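A1 protein (Enterobacteria phage Qbeta, PDB 3RLK) is the minor read-through protein of the phage, whose extension past the coat protein forms a beta-barrel domain of undetermined biochemical role, probably structural in the virion. Local coordinates at residues Lys75-Asp80 with Ile169-Thr174; Ile97-Thr102 with Gly154-Phe159; Arg131-Lys136 with Cys181-Val186. One frame throughout, in Å; residues are numbered along the deposited sequence.

Overall arrangement
Interactions 1 to 3 all lie in the read-through domain and run from a surface loop crossing to the buried middle of the fold. Interaction 1 joins two loops and touches interaction 2 (centres about 9 Å apart), where D98 accepts from R77 and W79. Interaction 2 pairs strand 96-98 with strand 154-159, which in turn pairs with strand 183-188 of interaction 3 (centres about 8 Å apart). There the three-stranded antiparallel sheet meets strand 129-135 of the mixed sheet. In sequence, both segments of interaction 2 fall between 75-80 and 169-174, whereas 131-136 with 181-186 alternates with both other pairs, so the polypeptide is interlaced rather than built from consecutive units.

Interaction 1: residues Lys75-Asp80 with Ile169-Thr174; sequences KWRDWD and IPFDFT
Two loops of the read-through domain, one following strand 71-72 and the other leading into strand 183-188, are clasped by an arginine and a tryptophan. R77 bends at chi2 (-77°), which brings its guanidinium side-on to a backbone carbonyl. R77 NE donates to P170 O at 3.3 Å, in the carbonyl plane and on a lone pair, while R77 NH2 reaches P170 O, also at 3.3 Å, from above that plane. A weak bond from R77 NH2 to I169 O (3.0 Å) adds a second carbonyl at the guanidinium edge. With its edge engaged, the group lies flat on the F171 ring, planes 15° apart, in an off-centre cation-pi stack with R77 CZ 4.1 Å from the ring centroid.

No strand pairing joins these loops of the beta-barrel; the guanidinium's bonds to carbonyls help to. W79 slots its indole between R77 CB on one face and F173 CB on the other, the latter a CH-pi contact 3.8 Å from the six-membered ring centroid. The F173 ring turns its edge to the five-membered ring, planes at 60°. W79 NE1 donates to D98 O of strand 96-98. D172 OD1 accepts from T174 N (2.9 Å) and T174 OG1, closing an Asx turn.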
# COMPACT_ATOMS: atom_id res chain seq x y z
N LYS A 75 -16.96 3.69 -5.28
CA LYS A 75 -16.33 2.55 -5.91
C LYS A 75 -14.80 2.46 -5.65
O LYS A 75 -14.12 3.46 -5.71
CB LYS A 75 -16.73 2.42 -7.37
CG LYS A 75 -16.21 3.36 -8.35
CD LYS A 75 -16.78 2.83 -9.70
CE LYS A 75 -16.33 3.59 -10.97
NZ LYS A 75 -17.37 3.42 -12.04
N TRP A 76 -14.27 1.26 -5.39
CA TRP A 76 -12.83 1.08 -5.38
C TRP A 76 -12.34 1.18 -6.83
O TRP A 76 -13.11 0.80 -7.76
CB TRP A 76 -12.49 -0.35 -4.89
CG TRP A 76 -12.92 -0.55 -3.52
CD1 TRP A 76 -14.02 -1.30 -3.08
CD2 TRP A 76 -12.25 -0.10 -2.37
NE1 TRP A 76 -14.08 -1.26 -1.72
CE2 TRP A 76 -13.01 -0.52 -1.24
CE3 TRP A 76 -11.09 0.67 -2.16
CZ2 TRP A 76 -12.62 -0.25 0.07
CZ3 TRP A 76 -10.70 0.96 -0.84
CH2 TRP A 76 -11.47 0.51 0.26
N ARG A 77 -11.09 1.64 -7.03
CA ARG A 77 -10.44 1.62 -8.35
C ARG A 77 -10.35 0.17 -8.86
O ARG A 77 -10.53 -0.04 -10.03
CB ARG A 77 -9.03 2.29 -8.31
CG ARG A 77 -9.04 3.79 -8.33
CD ARG A 77 -9.32 4.34 -9.72
NE ARG A 77 -9.06 5.77 -9.71
CZ ARG A 77 -9.99 6.67 -9.39
NH1 ARG A 77 -11.21 6.23 -9.08
NH2 ARG A 77 -9.72 7.98 -9.39
N ASP A 78 -10.00 -0.78 -7.98
CA ASP A 78 -9.91 -2.22 -8.31
C ASP A 78 -9.00 -2.38 -9.54
O ASP A 78 -9.36 -3.01 -10.49
CB ASP A 78 -11.34 -2.82 -8.50
CG ASP A 78 -11.32 -4.37 -8.60
OD1 ASP A 78 -10.34 -5.03 -8.14
OD2 ASP A 78 -12.25 -4.93 -9.17
N TRP A 79 -7.80 -1.78 -9.45
CA TRP A 79 -6.87 -1.65 -10.57
C TRP A 79 -6.56 -2.99 -11.23
O TRP A 79 -6.53 -3.09 -12.48
CB TRP A 79 -5.56 -1.06 -10.00
CG TRP A 79 -5.63 0.30 -9.30
CD1 TRP A 79 -5.75 0.56 -7.93
CD2 TRP A 79 -5.63 1.57 -9.94
NE1 TRP A 79 -5.75 1.92 -7.70
CE2 TRP A 79 -5.68 2.57 -8.92
CE3 TRP A 79 -5.55 1.98 -11.31
CZ2 TRP A 79 -5.68 3.97 -9.21
CZ3 TRP A 79 -5.53 3.37 -11.60
CH2 TRP A 79 -5.56 4.35 -10.54
N ASP A 80 -6.37 -4.04 -10.41
CA ASP A 80 -5.97 -5.37 -10.88
C ASP A 80 -7.12 -6.38 -10.91
O ASP A 80 -6.88 -7.61 -11.01
CB ASP A 80 -4.75 -5.87 -10.04
CG ASP A 80 -5.00 -5.84 -8.56
OD1 ASP A 80 -6.18 -5.65 -8.17
OD2 ASP A 80 -4.03 -6.05 -7.74
N ILE A 169 -8.25 12.47 -8.09
CA ILE A 169 -7.40 11.26 -8.04
C ILE A 169 -7.27 10.69 -9.45
O ILE A 169 -8.29 10.53 -10.15
CB ILE A 169 -7.97 10.21 -7.04
CG1 ILE A 169 -8.19 10.87 -5.69
CG2 ILE A 169 -6.97 9.01 -6.94
CD1 ILE A 169 -8.87 9.97 -4.68
N PRO A 170 -6.03 10.48 -9.92
CA PRO A 170 -5.78 10.00 -11.31
C PRO A 170 -6.42 8.63 -11.53
O PRO A 170 -6.70 7.85 -10.59
CB PRO A 170 -4.24 9.87 -11.39
CG PRO A 170 -3.72 10.76 -10.27
CD PRO A 170 -4.76 10.72 -9.20
N PHE A 171 -6.68 8.32 -12.80
CA PHE A 171 -7.09 6.99 -13.17
C PHE A 171 -5.87 6.22 -13.72
O PHE A 171 -6.03 5.21 -14.44
CB PHE A 171 -8.17 7.16 -14.23
CG PHE A 171 -9.43 7.76 -13.68
CD1 PHE A 171 -10.39 6.92 -13.07
CD2 PHE A 171 -9.62 9.14 -13.71
CE1 PHE A 171 -11.57 7.48 -12.51
CE2 PHE A 171 -10.81 9.73 -13.15
CZ PHE A 171 -11.77 8.88 -12.53
N ASP A 172 -4.66 6.74 -13.44
CA ASP A 172 -3.43 6.11 -13.89
C ASP A 172 -2.53 5.95 -12.65
O ASP A 172 -2.06 6.94 -12.09
CB ASP A 172 -2.76 6.95 -15.00
CG ASP A 172 -1.32 6.49 -15.32
OD1 ASP A 172 -0.85 5.47 -14.75
OD2 ASP A 172 -0.70 7.09 -16.23
N PHE A 173 -2.33 4.70 -12.24
CA PHE A 173 -1.65 4.42 -10.97
C PHE A 173 -0.19 4.87 -10.98
O PHE A 173 0.41 5.15 -9.94
CB PHE A 173 -1.80 2.94 -10.53
CG PHE A 173 -1.22 2.69 -9.18
CD1 PHE A 173 -1.80 3.26 -8.06
CD2 PHE A 173 -0.00 1.97 -9.05
CE1 PHE A 173 -1.24 3.11 -6.80
CE2 PHE A 173 0.59 1.84 -7.80
CZ PHE A 173 -0.00 2.42 -6.68
N THR A 174 0.39 4.99 -12.17
CA THR A 174 1.77 5.44 -12.24
C THR A 174 1.89 6.91 -11.88
O THR A 174 3.01 7.40 -11.68
CB THR A 174 2.39 5.16 -13.63
OG1 THR A 174 1.81 6.08 -14.55
CG2 THR A 174 2.13 3.74 -14.09

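Interaction 2: residues Ile97-Thr102 with Gly154-Phe159; sequences IDLDAT and GVIVGF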
# COMPACT_ATOMS: atom_id res chain seq x y z
N ILE A 97 -8.60 5.94 -1.19
CA ILE A 97 -8.59 5.23 -2.46
C ILE A 97 -7.69 3.98 -2.31
O ILE A 97 -6.76 3.99 -1.54
CB ILE A 97 -8.14 6.13 -3.66
CG1 ILE A 97 -8.68 5.56 -5.00
CG2 ILE A 97 -6.65 6.31 -3.72
CD1 ILE A 97 -10.29 5.28 -5.03
N ASP A 98 -7.97 2.94 -3.07
CA ASP A 98 -7.08 1.75 -3.08
C ASP A 98 -5.89 1.94 -4.05
O ASP A 98 -6.05 2.57 -5.09
CB ASP A 98 -7.84 0.45 -3.49
CG ASP A 98 -8.61 0.60 -4.79
OD1 ASP A 98 -9.26 1.65 -5.01
OD2 ASP A 98 -8.66 -0.37 -5.59
N LEU A 99 -4.74 1.35 -3.72
CA LEU A 99 -3.59 1.32 -4.61
C LEU A 99 -3.54 -0.02 -5.38
O LEU A 99 -4.24 -0.97 -5.04
CB LEU A 99 -2.31 1.49 -3.78
CG LEU A 99 -2.27 2.61 -2.72
CD1 LEU A 99 -0.81 2.69 -2.34
CD2 LEU A 99 -2.70 3.99 -3.26
N ASP A 100 -2.69 -0.06 -6.42
CA ASP A 100 -2.57 -1.23 -7.27
C ASP A 100 -1.54 -2.18 -6.69
O ASP A 100 -0.35 -2.08 -6.95
CB ASP A 100 -2.28 -0.81 -8.68
CG ASP A 100 -2.28 -2.00 -9.67
OD1 ASP A 100 -2.18 -3.19 -9.26
OD2 ASP A 100 -2.31 -1.69 -10.88
N ALA A 101 -1.99 -3.13 -5.86
CA ALA A 101 -1.00 -4.10 -5.23
C ALA A 101 -0.21 -4.95 -6.27
O ALA A 101 0.95 -5.35 -5.97
CB ALA A 101 -1.76 -5.05 -4.22
N THR A 102 -0.80 -5.20 -7.42
CA THR A 102 -0.18 -5.97 -8.55
C THR A 102 0.93 -5.13 -9.17
O THR A 102 2.10 -5.55 -9.17
CB THR A 102 -1.22 -6.46 -9.59
OG1 THR A 102 -2.07 -7.47 -8.99
CG2 THR A 102 -0.52 -6.99 -10.84
N GLY A 154 -7.34 -8.54 -0.11
CA GLY A 154 -6.52 -7.50 0.53
C GLY A 154 -6.56 -6.22 -0.27
O GLY A 154 -6.52 -6.26 -1.52
N VAL A 155 -6.66 -5.09 0.43
CA VAL A 155 -6.57 -3.78 -0.19
C VAL A 155 -5.58 -2.87 0.57
O VAL A 155 -5.57 -2.80 1.83
CB VAL A 155 -7.99 -3.14 -0.16
CG1 VAL A 155 -8.05 -1.78 -0.82
CG2 VAL A 155 -8.96 -4.06 -0.81
N ILE A 156 -4.74 -2.20 -0.22
CA ILE A 156 -3.87 -1.17 0.33
C ILE A 156 -4.65 0.14 0.09
O ILE A 156 -4.93 0.53 -1.10
CB ILE A 156 -2.52 -1.11 -0.42
CG1 ILE A 156 -1.81 -2.49 -0.41
CG2 ILE A 156 -1.60 -0.04 0.23
CD1 ILE A 156 -0.78 -2.69 -1.50
N VAL A 157 -4.89 0.83 1.20
CA VAL A 157 -5.68 2.07 1.19
C VAL A 157 -4.76 3.25 1.40
O VAL A 157 -4.12 3.39 2.42
CB VAL A 157 -6.82 2.09 2.27
CG1 VAL A 157 -7.68 3.35 2.07
CG2 VAL A 157 -7.75 0.86 2.13
N GLY A 158 -4.73 4.13 0.42
CA GLY A 158 -4.05 5.41 0.60
C GLY A 158 -5.01 6.60 0.69
O GLY A 158 -6.22 6.43 0.73
N PHE A 159 -4.45 7.80 0.85
CA PHE A 159 -5.28 8.97 0.92
C PHE A 159 -4.62 10.05 0.10
O PHE A 159 -3.45 10.38 0.29
CB PHE A 159 -5.57 9.40 2.35
CG PHE A 159 -6.45 10.65 2.45
CD1 PHE A 159 -7.82 10.56 2.70
CD2 PHE A 159 -5.85 11.93 2.32
CE1 PHE A 159 -8.61 11.71 2.71
CE2 PHE A 159 -6.63 13.11 2.33
CZ PHE A 159 -7.98 13.00 2.55
O HOH W 1 -5.18 -2.59 -3.17
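I97 and G158 satisfy each other's backbone groups as a hydrogen-bonded pair. G158 N donates to I97 O at 2.8 Å, nearly along the C=O axis, and I97 N returns a bond to G158 O at 3.1 Å, arriving from above the carbonyl plane. The next rung, L99 N to I156 O, is as short as the first at 2.8 Å, the straightest of the three and again nearly along the carbonyl axis. D98 and V157 make the non-hydrogen-bonded pair between these rungs, where the CA of D98 also approaches I156 O (3.2 Å) in a CA-H...O contact. These rungs join strand 96-98, an outer strand of a three-stranded antiparallel sheet, to the central strand 154-159.

At L99 the N-H still bonds directly, but the carbonyl is linked through a water, which donates to L99 O at 2.6 Å and accepts from I156 N at 3.0 Å, so both backbone groups are satisfied although the chains diverge. The divergence leads into a short, weakly bonded helix, with D100 at its N-cap: D100 OD1 accepts a weak bond from T102 N and is also hydrogen-bonded by Y103 N. D98 holds CG in the crowded position between its backbone N and carbonyl carbon (chi1 52°). Its carboxylate is buried and satisfied by backbone donors of the neighbouring loop, R77 N at OD1 and D78 N at OD2.

Apolar contacts accompany these bonds. L99 crosses I156 at about a right angle, L99 CD1 meeting I156 CG2 at 3.8 Å, and A101 CB touches I156 CD1 at the far end of the same isoleucine. D98 CB rests against V155 CG1, 3.5 Å away, before the carboxylate leads off toward the neighbouring loop.

Interaction 3: residues Arg131-Lys136 with Cys181-Val186; sequences RFIYLK and CPIQAV
Strand 129-135 and strand 183-188 belong to different sheets, and no hydrogen bond passes between residues 131-136 and 181-186; the contact is made by aliphatic side chains. The closest of these meetings is tip to tip. I183, with CG1 anti to its carbonyl carbon (chi1 -57°) and an extended chi2 of 165°, sends CD1 out to I133 CG1 at 3.5 Å. I183 CD1 also lies 3.9 Å from Y134 O, so the end of I183 meets backbone as well as side chain.

A second group of contacts gathers at L135. L135 CD2 touches two branches of the opposite strand, 3.9 Å from I183 CG2 and 3.7 Å from V186 CG2. The leucine crosses I183 obliquely but V186 at about a right angle. Both L135 methyls lie near V186 CG2. I147 of helix 144-147 packs against both I133 and V186, and I156 against I183, extending the apolar cluster beyond the two strands.

Polar groups find their partners away from this interface. I133 bonds through its backbone to C142 and Y134 to D116, while Y134 has its CB pointing away from the other strand and its OH hydrogen-bonded to N139 OD1. On the other side, Q184 and A185 both face V157, a classic beta bulge that interrupts the regular strand repeat between the two inward-pointing residues I183 and V186. With segment axes 8.4 Å apart at closest approach and strand directions 119° apart, the arrangement is that of steeply crossed strands of two sheets whose aliphatic side chains meet in the interior of this beta-barrel domain.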
# COMPACT_ATOMS: atom_id res chain seq x y z
N ARG A 131 8.03 -9.33 -2.81
CA ARG A 131 8.15 -7.86 -2.66
C ARG A 131 7.24 -7.34 -1.56
O ARG A 131 6.02 -7.78 -1.47
CB ARG A 131 7.94 -7.15 -4.01
CG ARG A 131 9.26 -7.22 -4.79
CD ARG A 131 9.08 -7.58 -6.14
NE ARG A 131 10.36 -7.95 -6.82
CZ ARG A 131 10.59 -7.70 -8.10
NH1 ARG A 131 9.67 -7.05 -8.81
NH2 ARG A 131 11.73 -8.11 -8.67
N PHE A 132 7.80 -6.45 -0.72
CA PHE A 132 7.18 -6.05 0.53
C PHE A 132 6.95 -4.54 0.52
O PHE A 132 7.91 -3.73 0.35
CB PHE A 132 8.06 -6.39 1.73
CG PHE A 132 8.21 -7.83 1.99
CD1 PHE A 132 7.52 -8.42 3.03
CD2 PHE A 132 9.02 -8.59 1.19
CE1 PHE A 132 7.71 -9.83 3.30
CE2 PHE A 132 9.22 -9.94 1.41
CZ PHE A 132 8.55 -10.58 2.44
N ILE A 133 5.69 -4.12 0.69
CA ILE A 133 5.42 -2.68 0.74
C ILE A 133 5.75 -2.17 2.14
O ILE A 133 5.46 -2.86 3.15
CB ILE A 133 3.91 -2.43 0.33
CG1 ILE A 133 3.66 -0.94 0.13
CG2 ILE A 133 2.93 -3.18 1.28
CD1 ILE A 133 4.43 -0.37 -1.09
N TYR A 134 6.39 -1.00 2.22
CA TYR A 134 6.64 -0.45 3.56
C TYR A 134 5.39 0.27 4.06
O TYR A 134 4.75 1.02 3.27
CB TYR A 134 7.85 0.53 3.51
CG TYR A 134 8.10 1.23 4.84
CD1 TYR A 134 8.55 0.50 5.98
CD2 TYR A 134 7.92 2.60 4.95
CE1 TYR A 134 8.77 1.16 7.20
CE2 TYR A 134 8.18 3.27 6.17
CZ TYR A 134 8.61 2.54 7.28
OH TYR A 134 8.85 3.18 8.48
N LEU A 135 5.01 0.01 5.32
CA LEU A 135 3.88 0.67 5.98
C LEU A 135 4.40 1.55 7.10
O LEU A 135 4.65 1.10 8.21
CB LEU A 135 2.86 -0.35 6.52
CG LEU A 135 2.45 -1.52 5.61
CD1 LEU A 135 1.59 -2.62 6.32
CD2 LEU A 135 1.61 -0.98 4.48
N LYS A 136 4.50 2.84 6.80
CA LYS A 136 5.05 3.83 7.75
C LYS A 136 4.26 3.93 9.01
O LYS A 136 4.86 4.03 10.08
CB LYS A 136 5.06 5.18 7.03
CG LYS A 136 5.50 6.40 7.89
CD LYS A 136 6.88 6.18 8.57
CE LYS A 136 7.47 7.53 9.07
NZ LYS A 136 8.82 7.33 9.75
N CYS A 181 0.13 10.42 -2.18
CA CYS A 181 -0.89 9.47 -1.70
C CYS A 181 -0.34 8.45 -0.69
O CYS A 181 -0.21 7.25 -1.01
CB CYS A 181 -1.59 8.78 -2.87
SG CYS A 181 -3.10 7.86 -2.55
N PRO A 182 -0.10 8.90 0.56
CA PRO A 182 0.53 7.97 1.50
C PRO A 182 -0.42 6.85 1.91
O PRO A 182 -1.66 7.03 1.94
CB PRO A 182 0.90 8.87 2.69
CG PRO A 182 -0.04 10.08 2.58
CD PRO A 182 -0.07 10.29 1.08
N ILE A 183 0.18 5.68 2.17
CA ILE A 183 -0.63 4.53 2.62
C ILE A 183 -1.11 4.80 4.02
O ILE A 183 -0.32 5.21 4.89
CB ILE A 183 0.21 3.19 2.54
CG1 ILE A 183 0.70 3.01 1.09
CG2 ILE A 183 -0.57 1.97 3.23
CD1 ILE A 183 1.82 1.97 0.88
N GLN A 184 -2.38 4.50 4.26
CA GLN A 184 -3.00 4.72 5.59
C GLN A 184 -3.20 3.40 6.27
O GLN A 184 -3.16 3.32 7.51
CB GLN A 184 -4.38 5.32 5.41
CG GLN A 184 -4.47 6.61 4.54
CD GLN A 184 -3.65 7.72 5.17
OE1 GLN A 184 -2.62 8.11 4.63
NE2 GLN A 184 -4.02 8.10 6.38
N ALA A 185 -3.50 2.35 5.49
CA ALA A 185 -3.74 1.02 6.08
C ALA A 185 -3.80 -0.07 5.02
O ALA A 185 -3.95 0.22 3.82
CB ALA A 185 -5.02 1.01 6.93
N VAL A 186 -3.65 -1.33 5.46
CA VAL A 186 -3.87 -2.48 4.56
C VAL A 186 -5.02 -3.19 5.24
O VAL A 186 -5.00 -3.46 6.50
CB VAL A 186 -2.62 -3.48 4.49
CG1 VAL A 186 -3.05 -4.79 3.76
CG2 VAL A 186 -1.45 -2.88 3.74